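Local coordinates for protein ribonucleoside-diphosphate reductase subunit beta (Streptococcus sanguinis, PDB 4N83) that probably serves as the metal-cofactor subunit of ribonucleotide reductase, the enzyme that turns ribonucleotides into deoxyribonucleotides for DNA synthesis, at residues Val55-Phe59 against Tyr235-Tyr240; Leu68-Gly73 against Ile137-Tyr141; Met96-His100 against Asp190-His194. Residue numbers count along the deposited sequence, not the author numbering.

In the fold
All three contacts are buried helix-helix pairings in an all-helical, ferritin-like chain. Contact 3 lies nearest the centre of the chain and is the most polar, its carboxylates and histidines being gathered round two manganese ions. Contacts 1 and 2 share helix 49-78, with centres about 22 Å apart: contact 1 packs it against helix 211-240 through aliphatic and tyrosine side chains, whereas contact 2 packs it against helix 128-143 with a mixed polar and apolar surface. Contacts 2 and 3 touch directly, Ser70 CB lying 3.2 Å from Ser98 OG, and both also meet the second subunit; contact 1 meets no other chain.

Contact 1 (Val55-Phe59 against Tyr235-Tyr240); sequences VGKVF and YTESLY
Helical residues Val55-Phe59 run nearly antiparallel to Tyr235-Tyr240: the short axes are 155° apart in direction and approach to 11.0 Å. Lys57 and Leu239 mark the register, with their CA atoms 8.0 Å apart. Tyr235, chi1 t, starts with its CA-to-CB bond sideways, yet its long side chain carries OH to 3.2 Å from Lys57 O and 4.5 Å from Val58 CA; its ring also takes a cation-pi contact from Lys133. One turn on, Leu239 points toward the partner helix. In the mt rotamer it sets CD2 3.6 Å from Lys57 CD and CD1 4.3 Å from Val58 CG2, so the aliphatic part of the nearly extended lysine (chi1 m, then t throughout) runs across the CD2 tip of the leucine, while Lys57 also makes a cation-pi contact with Trp123. This pairing joins helix 211-240 to helix 49-78, one of the helices of the ferritin-like bundle that houses the dimetal site. On the bundle side, Phe59 turns away from Tyr235-Tyr240 and packs on Tyr104, the predicted active-site residue. Tyr240, with Tyr240 N hydrogen-bonded to Thr236 O at 2.8 Å, has chi1 m and reaches back across the gap; Val58 CG2, from a valine with chi1 t, sits 3.7 Å from Tyr240 OH, which is hydrogen-bonded to Thr167.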
loop_
_atom_site.group_PDB
_atom_site.type_symbol
_atom_site.label_atom_id
_atom_site.label_comp_id
_atom_site.label_asym_id
_atom_site.label_seq_id
_atom_site.Cartn_x
_atom_site.Cartn_y
_atom_site.Cartn_z
ATOM N N VAL A 55 -22.766 3.147 18.775
ATOM C CA VAL A 55 -21.405 2.670 18.506
ATOM C C VAL A 55 -21.265 2.080 17.098
ATOM O O VAL A 55 -20.305 2.387 16.387
ATOM C CB VAL A 55 -20.953 1.641 19.574
ATOM C CG1 VAL A 55 -19.658 0.952 19.168
ATOM C CG2 VAL A 55 -20.780 2.330 20.920
ATOM N N GLY A 56 -22.220 1.241 16.703
ATOM C CA GLY A 56 -22.205 0.618 15.377
ATOM C C GLY A 56 -22.392 1.611 14.241
ATOM O O GLY A 56 -21.756 1.489 13.192
ATOM N N LYS A 57 -23.267 2.592 14.453
ATOM C CA LYS A 57 -23.515 3.649 13.470
ATOM C C LYS A 57 -22.296 4.556 13.278
ATOM O O LYS A 57 -22.086 5.102 12.192
ATOM C CB LYS A 57 -24.721 4.495 13.889
ATOM C CG LYS A 57 -26.058 3.780 13.766
ATOM C CD LYS A 57 -27.213 4.706 14.114
ATOM C CE LYS A 57 -28.550 4.112 13.703
ATOM N NZ LYS A 57 -29.683 5.014 14.047
ATOM N N VAL A 58 -21.507 4.713 14.337
ATOM C CA VAL A 58 -20.303 5.542 14.303
ATOM C C VAL A 58 -19.196 4.867 13.498
ATOM O O VAL A 58 -18.704 5.436 12.524
ATOM C CB VAL A 58 -19.812 5.870 15.734
ATOM C CG1 VAL A 58 -18.337 6.250 15.753
ATOM C CG2 VAL A 58 -20.656 6.987 16.332
ATOM N N PHE A 59 -18.808 3.660 13.907
ATOM C CA PHE A 59 -17.734 2.932 13.228
ATOM C C PHE A 59 -18.112 2.608 11.786
ATOM O O PHE A 59 -17.303 2.786 10.876
ATOM C CB PHE A 59 -17.375 1.638 13.970
ATOM C CG PHE A 59 -16.779 1.854 15.338
ATOM C CD1 PHE A 59 -15.804 2.826 15.554
ATOM C CD2 PHE A 59 -17.172 1.062 16.409
ATOM C CE1 PHE A 59 -15.255 3.013 16.812
ATOM C CE2 PHE A 59 -16.622 1.244 17.668
ATOM C CZ PHE A 59 -15.663 2.221 17.870
ATOM N N TYR A 235 -25.565 15.250 10.549
ATOM C CA TYR A 235 -25.187 13.882 10.919
ATOM C C TYR A 235 -24.959 13.746 12.427
ATOM O O TYR A 235 -25.245 12.698 13.010
ATOM C CB TYR A 235 -23.929 13.454 10.150
ATOM C CG TYR A 235 -23.473 12.034 10.426
ATOM C CD1 TYR A 235 -24.125 10.946 9.852
ATOM C CD2 TYR A 235 -22.384 11.780 11.256
ATOM C CE1 TYR A 235 -23.709 9.648 10.101
ATOM C CE2 TYR A 235 -21.959 10.486 11.509
ATOM C CZ TYR A 235 -22.625 9.423 10.929
ATOM O OH TYR A 235 -22.206 8.135 11.179
ATOM N N THR A 236 -24.441 14.802 13.049
ATOM C CA THR A 236 -24.230 14.827 14.498
ATOM C C THR A 236 -25.569 14.767 15.232
ATOM O O THR A 236 -25.752 13.947 16.133
ATOM C CB THR A 236 -23.464 16.095 14.934
ATOM O OG1 THR A 236 -22.230 16.189 14.213
ATOM C CG2 THR A 236 -23.167 16.068 16.429
ATOM N N GLU A 237 -26.498 15.635 14.836
ATOM C CA GLU A 237 -27.846 15.652 15.412
ATOM C C GLU A 237 -28.633 14.379 15.083
ATOM O O GLU A 237 -29.523 13.985 15.838
ATOM C CB GLU A 237 -28.616 16.892 14.941
ATOM C CG GLU A 237 -28.111 18.191 15.554
ATOM C CD GLU A 237 -28.769 19.427 14.969
ATOM O OE1 GLU A 237 -30.004 19.420 14.785
ATOM O OE2 GLU A 237 -28.050 20.415 14.710
ATOM N N SER A 238 -28.297 13.737 13.965
ATOM C CA SER A 238 -28.916 12.467 13.575
ATOM C C SER A 238 -28.531 11.304 14.498
ATOM O O SER A 238 -29.251 10.307 14.566
ATOM C CB SER A 238 -28.551 12.119 12.126
ATOM O OG SER A 238 -29.081 10.861 11.746
ATOM N N LEU A 239 -27.403 11.433 15.197
ATOM C CA LEU A 239 -26.904 10.380 16.085
ATOM C C LEU A 239 -26.986 10.747 17.568
ATOM O O LEU A 239 -27.551 9.998 18.366
ATOM C CB LEU A 239 -25.449 10.049 15.739
ATOM C CG LEU A 239 -25.164 9.377 14.394
ATOM C CD1 LEU A 239 -23.668 9.140 14.245
ATOM C CD2 LEU A 239 -25.935 8.073 14.255
ATOM N N TYR A 240 -26.426 11.901 17.926
ATOM C CA TYR A 240 -26.123 12.229 19.329
ATOM C C TYR A 240 -27.235 12.931 20.130
ATOM O O TYR A 240 -27.020 13.285 21.290
ATOM C CB TYR A 240 -24.844 13.080 19.388
ATOM C CG TYR A 240 -23.590 12.342 18.966
ATOM C CD1 TYR A 240 -23.123 12.408 17.654
ATOM C CD2 TYR A 240 -22.867 11.582 19.881
ATOM C CE1 TYR A 240 -21.974 11.736 17.268
ATOM C CE2 TYR A 240 -21.716 10.906 19.503
ATOM C CZ TYR A 240 -21.274 10.986 18.197
ATOM O OH TYR A 240 -20.133 10.318 17.819
#

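Contact 2 (Leu68-Gly73 against Ile137-Tyr141); sequences LQSESG and INEIY
Tyr141 lays one face of its ring over Gly73: Gly73 CA stands 3.9 Å from the ring centroid, 20° off the normal, a CH-pi contact whose closest atom pair is Gly73 CA to Tyr141 CE2 at 3.7 Å. Their CA atoms, 6.4 Å apart, also set the register. Tyr141 adopts chi1 m, and its hydroxyl lies close to the side-chain amide of Gln69 (chi1 m, chi2 m). Both segments are helical and run roughly parallel, with axes 10.8 Å apart and a crossing angle of -26°. Leu68-Gly73 contains a wider pi-type turn, in which Gly73 N hydrogen-bonds to Leu68 O at 3.0 Å. Helix 49-78, which carries this turn, supplies the manganese ligand Asp66 to the ferritin-like four-helix bundle, and Gln69 lies beside the metal ligands Glu97 and Glu157; helix 128-143 packs alongside, its Tyr141 also touching Ser153 and Leu156 of helix 148-160. Earlier along the pair, Leu68 (tp) points toward its partner and puts CD2 4.0 Å from Ile137 CG2 and CD1 3.9 Å from Asn138 CB. Ser72, chi1 p, brings OG to 3.3 Å from Asn138 OD1. The second subunit reaches this margin: its Tyr5 packs on Leu68, and its Tyr4 on Asn138.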
loop_
_atom_site.group_PDB
_atom_site.type_symbol
_atom_site.label_atom_id
_atom_site.label_comp_id
_atom_site.label_asym_id
_atom_site.label_seq_id
_atom_site.Cartn_x
_atom_site.Cartn_y
_atom_site.Cartn_z
ATOM N N LEU A 68 -13.488 4.601 1.182
ATOM C CA LEU A 68 -13.358 5.663 0.184
ATOM C C LEU A 68 -11.898 6.045 -0.052
ATOM O O LEU A 68 -11.485 6.261 -1.193
ATOM C CB LEU A 68 -14.148 6.899 0.632
ATOM C CG LEU A 68 -14.051 8.162 -0.228
ATOM C CD1 LEU A 68 -14.633 7.919 -1.611
ATOM C CD2 LEU A 68 -14.755 9.321 0.458
ATOM N N GLN A 69 -11.129 6.129 1.031
ATOM C CA GLN A 69 -9.726 6.537 0.960
ATOM C C GLN A 69 -8.824 5.457 0.360
ATOM O O GLN A 69 -7.976 5.754 -0.484
ATOM C CB GLN A 69 -9.209 6.935 2.349
ATOM C CG GLN A 69 -9.757 8.255 2.869
ATOM C CD GLN A 69 -9.142 9.463 2.186
ATOM O OE1 GLN A 69 -8.242 10.106 2.726
ATOM N NE2 GLN A 69 -9.623 9.775 0.988
ATOM N N SER A 70 -9.009 4.211 0.791
ATOM C CA SER A 70 -8.151 3.106 0.351
ATOM C C SER A 70 -8.272 2.803 -1.146
ATOM O O SER A 70 -7.275 2.519 -1.809
ATOM C CB SER A 70 -8.448 1.836 1.158
ATOM O OG SER A 70 -9.760 1.353 0.922
ATOM N N GLU A 71 -9.492 2.874 -1.670
ATOM C CA GLU A 71 -9.763 2.470 -3.049
ATOM C C GLU A 71 -9.472 3.587 -4.059
ATOM O O GLU A 71 -8.697 3.385 -4.997
ATOM C CB GLU A 71 -11.211 1.978 -3.177
ATOM C CG GLU A 71 -11.516 0.758 -2.311
ATOM C CD GLU A 71 -12.967 0.310 -2.377
ATOM O OE1 GLU A 71 -13.774 0.959 -3.076
ATOM O OE2 GLU A 71 -13.304 -0.700 -1.721
ATOM N N SER A 72 -10.083 4.756 -3.857
ATOM C CA SER A 72 -9.979 5.874 -4.810
ATOM C C SER A 72 -9.274 7.122 -4.269
ATOM O O SER A 72 -8.717 7.899 -5.046
ATOM C CB SER A 72 -11.375 6.271 -5.307
ATOM O OG SER A 72 -12.115 6.937 -4.298
ATOM N N GLY A 73 -9.307 7.319 -2.953
ATOM C CA GLY A 73 -8.785 8.541 -2.334
ATOM C C GLY A 73 -7.293 8.758 -2.523
ATOM O O GLY A 73 -6.872 9.800 -3.029
ATOM N N ILE A 137 -16.798 14.498 -1.636
ATOM C CA ILE A 137 -15.363 14.236 -1.535
ATOM C C ILE A 137 -14.828 13.465 -2.747
ATOM O O ILE A 137 -13.787 13.827 -3.292
ATOM C CB ILE A 137 -15.020 13.478 -0.229
ATOM C CG1 ILE A 137 -15.393 14.315 1.004
ATOM C CG2 ILE A 137 -13.543 13.106 -0.182
ATOM C CD1 ILE A 137 -14.573 15.578 1.197
ATOM N N ASN A 138 -15.529 12.411 -3.160
ATOM C CA ASN A 138 -15.076 11.588 -4.290
ATOM C C ASN A 138 -15.143 12.334 -5.623
ATOM O O ASN A 138 -14.311 12.113 -6.505
ATOM C CB ASN A 138 -15.884 10.289 -4.386
ATOM C CG ASN A 138 -15.249 9.268 -5.321
ATOM O OD1 ASN A 138 -14.043 9.293 -5.569
ATOM N ND2 ASN A 138 -16.064 8.357 -5.838
ATOM N N GLU A 139 -16.138 13.210 -5.764
ATOM C CA GLU A 139 -16.257 14.074 -6.942
ATOM C C GLU A 139 -15.022 14.967 -7.085
ATOM O O GLU A 139 -14.574 15.241 -8.200
ATOM C CB GLU A 139 -17.534 14.925 -6.855
ATOM C CG GLU A 139 -17.773 15.859 -8.038
ATOM C CD GLU A 139 -17.086 17.210 -7.900
ATOM O OE1 GLU A 139 -17.037 17.758 -6.775
ATOM O OE2 GLU A 139 -16.597 17.731 -8.924
ATOM N N ILE A 140 -14.478 15.409 -5.951
ATOM C CA ILE A 140 -13.244 16.193 -5.938
ATOM C C ILE A 140 -12.056 15.327 -6.364
ATOM O O ILE A 140 -11.210 15.778 -7.136
ATOM C CB ILE A 140 -12.980 16.823 -4.550
ATOM C CG1 ILE A 140 -14.075 17.840 -4.208
ATOM C CG2 ILE A 140 -11.618 17.507 -4.514
ATOM C CD1 ILE A 140 -14.216 18.113 -2.727
ATOM N N TYR A 141 -11.998 14.089 -5.873
ATOM C CA TYR A 141 -10.920 13.167 -6.249
ATOM C C TYR A 141 -10.958 12.828 -7.739
ATOM O O TYR A 141 -9.914 12.751 -8.387
ATOM C CB TYR A 141 -10.969 11.868 -5.427
ATOM C CG TYR A 141 -10.653 12.015 -3.946
ATOM C CD1 TYR A 141 -9.643 12.869 -3.496
ATOM C CD2 TYR A 141 -11.345 11.268 -2.995
ATOM C CE1 TYR A 141 -9.358 12.991 -2.145
ATOM C CE2 TYR A 141 -11.060 11.382 -1.644
ATOM C CZ TYR A 141 -10.069 12.246 -1.224
ATOM O OH TYR A 141 -9.789 12.358 0.119
#

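Contact 3 (Met96-His100 against Asp190-His194); sequences MESVH and DESVH. With MN (manganese (II) ion), chain J; MN (manganese (II) ion), chain I.
Two manganese ions, 4.7 Å apart, are bridged by both a glutamate of Met96-His100 and one of Asp190-His194. Glu97 binds the chain J ion through OE1 at 2.2 Å and the chain I ion through OE2 at 2.1 Å; Glu191 binds the chain J ion through OE2 at 2.2 Å and the chain I ion through OE1 at 2.4 Å. The metals hold the carboxylates together: Glu97 OE1 and Glu191 OE2 lie only 2.8 Å apart without a hydrogen bond. Each segment carries a Glu-x-x-His sequence on an alpha helix, the repeated signature of ferritin-like dimetal proteins. The histidines follow one turn later and belong to the metal sites, but at long range: His100 ND1 is 2.9 Å from the chain J ion and His194 ND1 3.0 Å from the chain I ion, and His194 ND1 also hydrogen-bonds to Glu191 OE1 at 3.1 Å. Both glutamates have chi1 m and chi2 m, and both histidines chi1 m. The axes run at 143° to each other, closest approach 12.0 Å, with CA atoms 8.0 Å apart for Met96 and Asp190 and 9.0 Å for Glu97 and Glu191. His100 NE2 donates a nearly straight hydrogen bond to Asp190 OD2 (3.2 Å, 171°), an oxygen also hydrogen-bonded to Trp30, and Met96 CE packs 3.5 Å from Asp190 OD2. Asp66 and Glu157 complete the metal ligands, so helices 49-78 and 148-160 join helices 84-111 and 178-206 around the ions, while Ser98 on helix 84-111 hydrogen-bonds to Asn91 of the second subunit.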
loop_
_atom_site.group_PDB
_atom_site.type_symbol
_atom_site.label_atom_id
_atom_site.label_comp_id
_atom_site.label_asym_id
_atom_site.label_seq_id
_atom_site.Cartn_x
_atom_site.Cartn_y
_atom_site.Cartn_z
ATOM N N MET A 96 -2.374 1.303 4.630
ATOM C CA MET A 96 -2.844 1.561 5.995
ATOM C C MET A 96 -4.301 2.028 6.029
ATOM O O MET A 96 -5.003 1.771 7.004
ATOM C CB MET A 96 -1.940 2.578 6.708
ATOM C CG MET A 96 -0.537 2.073 7.026
ATOM S SD MET A 96 -0.475 0.458 7.833
ATOM C CE MET A 96 -1.573 0.716 9.224
ATOM N N GLU A 97 -4.753 2.700 4.971
ATOM C CA GLU A 97 -6.160 3.095 4.862
ATOM C C GLU A 97 -7.070 1.867 4.738
ATOM O O GLU A 97 -8.205 1.884 5.217
ATOM C CB GLU A 97 -6.386 4.041 3.674
ATOM C CG GLU A 97 -5.640 5.372 3.744
ATOM C CD GLU A 97 -6.170 6.330 4.799
ATOM O OE1 GLU A 97 -7.043 5.938 5.602
ATOM O OE2 GLU A 97 -5.703 7.489 4.829
ATOM N N SER A 98 -6.570 0.809 4.100
ATOM C CA SER A 98 -7.291 -0.469 4.027
ATOM C C SER A 98 -7.308 -1.187 5.378
ATOM O O SER A 98 -8.292 -1.847 5.719
ATOM C CB SER A 98 -6.697 -1.391 2.952
ATOM O OG SER A 98 -7.261 -1.129 1.677
ATOM N N VAL A 99 -6.218 -1.065 6.135
ATOM C CA VAL A 99 -6.144 -1.640 7.481
ATOM C C VAL A 99 -7.154 -0.949 8.395
ATOM O O VAL A 99 -7.799 -1.602 9.217
ATOM C CB VAL A 99 -4.726 -1.523 8.087
ATOM C CG1 VAL A 99 -4.713 -1.982 9.542
ATOM C CG2 VAL A 99 -3.728 -2.337 7.275
ATOM N N HIS A 100 -7.290 0.367 8.241
ATOM C CA HIS A 100 -8.283 1.135 8.993
ATOM C C HIS A 100 -9.698 0.671 8.647
ATOM O O HIS A 100 -10.546 0.529 9.529
ATOM C CB HIS A 100 -8.154 2.639 8.715
ATOM C CG HIS A 100 -6.819 3.216 9.075
ATOM N ND1 HIS A 100 -6.409 4.462 8.654
ATOM C CD2 HIS A 100 -5.791 2.708 9.796
ATOM C CE1 HIS A 100 -5.194 4.704 9.112
ATOM N NE2 HIS A 100 -4.795 3.654 9.808
ATOM N N ASP A 190 -1.950 7.311 12.896
ATOM C CA ASP A 190 -1.612 7.273 11.471
ATOM C C ASP A 190 -2.158 8.487 10.729
ATOM O O ASP A 190 -1.446 9.102 9.934
ATOM C CB ASP A 190 -2.143 5.993 10.809
ATOM C CG ASP A 190 -1.312 4.767 11.140
ATOM O OD1 ASP A 190 -0.093 4.900 11.383
ATOM O OD2 ASP A 190 -1.885 3.657 11.144
ATOM N N GLU A 191 -3.419 8.826 10.987
ATOM C CA GLU A 191 -4.075 9.931 10.286
ATOM C C GLU A 191 -3.538 11.300 10.702
ATOM O O GLU A 191 -3.599 12.252 9.924
ATOM C CB GLU A 191 -5.598 9.877 10.470
ATOM C CG GLU A 191 -6.274 8.673 9.820
ATOM C CD GLU A 191 -5.999 8.551 8.329
ATOM O OE1 GLU A 191 -5.641 9.562 7.689
ATOM O OE2 GLU A 191 -6.136 7.434 7.788
ATOM N N SER A 192 -3.014 11.398 11.921
ATOM C CA SER A 192 -2.345 12.619 12.368
ATOM C C SER A 192 -1.113 12.907 11.507
ATOM O O SER A 192 -0.834 14.060 11.180
ATOM C CB SER A 192 -1.945 12.505 13.842
ATOM O OG SER A 192 -1.343 13.700 14.302
ATOM N N VAL A 193 -0.393 11.848 11.137
ATOM C CA VAL A 193 0.800 11.962 10.294
ATOM C C VAL A 193 0.436 12.154 8.818
ATOM O O VAL A 193 1.145 12.853 8.089
ATOM C CB VAL A 193 1.719 10.725 10.445
ATOM C CG1 VAL A 193 2.942 10.843 9.542
ATOM C CG2 VAL A 193 2.150 10.553 11.896
ATOM N N HIS A 194 -0.658 11.531 8.376
ATOM C CA HIS A 194 -1.133 11.689 6.995
ATOM C C HIS A 194 -1.515 13.136 6.704
ATOM O O HIS A 194 -1.104 13.701 5.687
ATOM C CB HIS A 194 -2.334 10.780 6.709
ATOM C CG HIS A 194 -1.993 9.323 6.659
ATOM N ND1 HIS A 194 -2.909 8.335 6.946
ATOM C CD2 HIS A 194 -0.834 8.688 6.369
ATOM C CE1 HIS A 194 -2.332 7.153 6.825
ATOM N NE2 HIS A 194 -1.073 7.340 6.475
HETATM MN MN MN J . -8.112 6.526 7.453
HETATM MN MN MN I . -5.114 9.500 5.316
#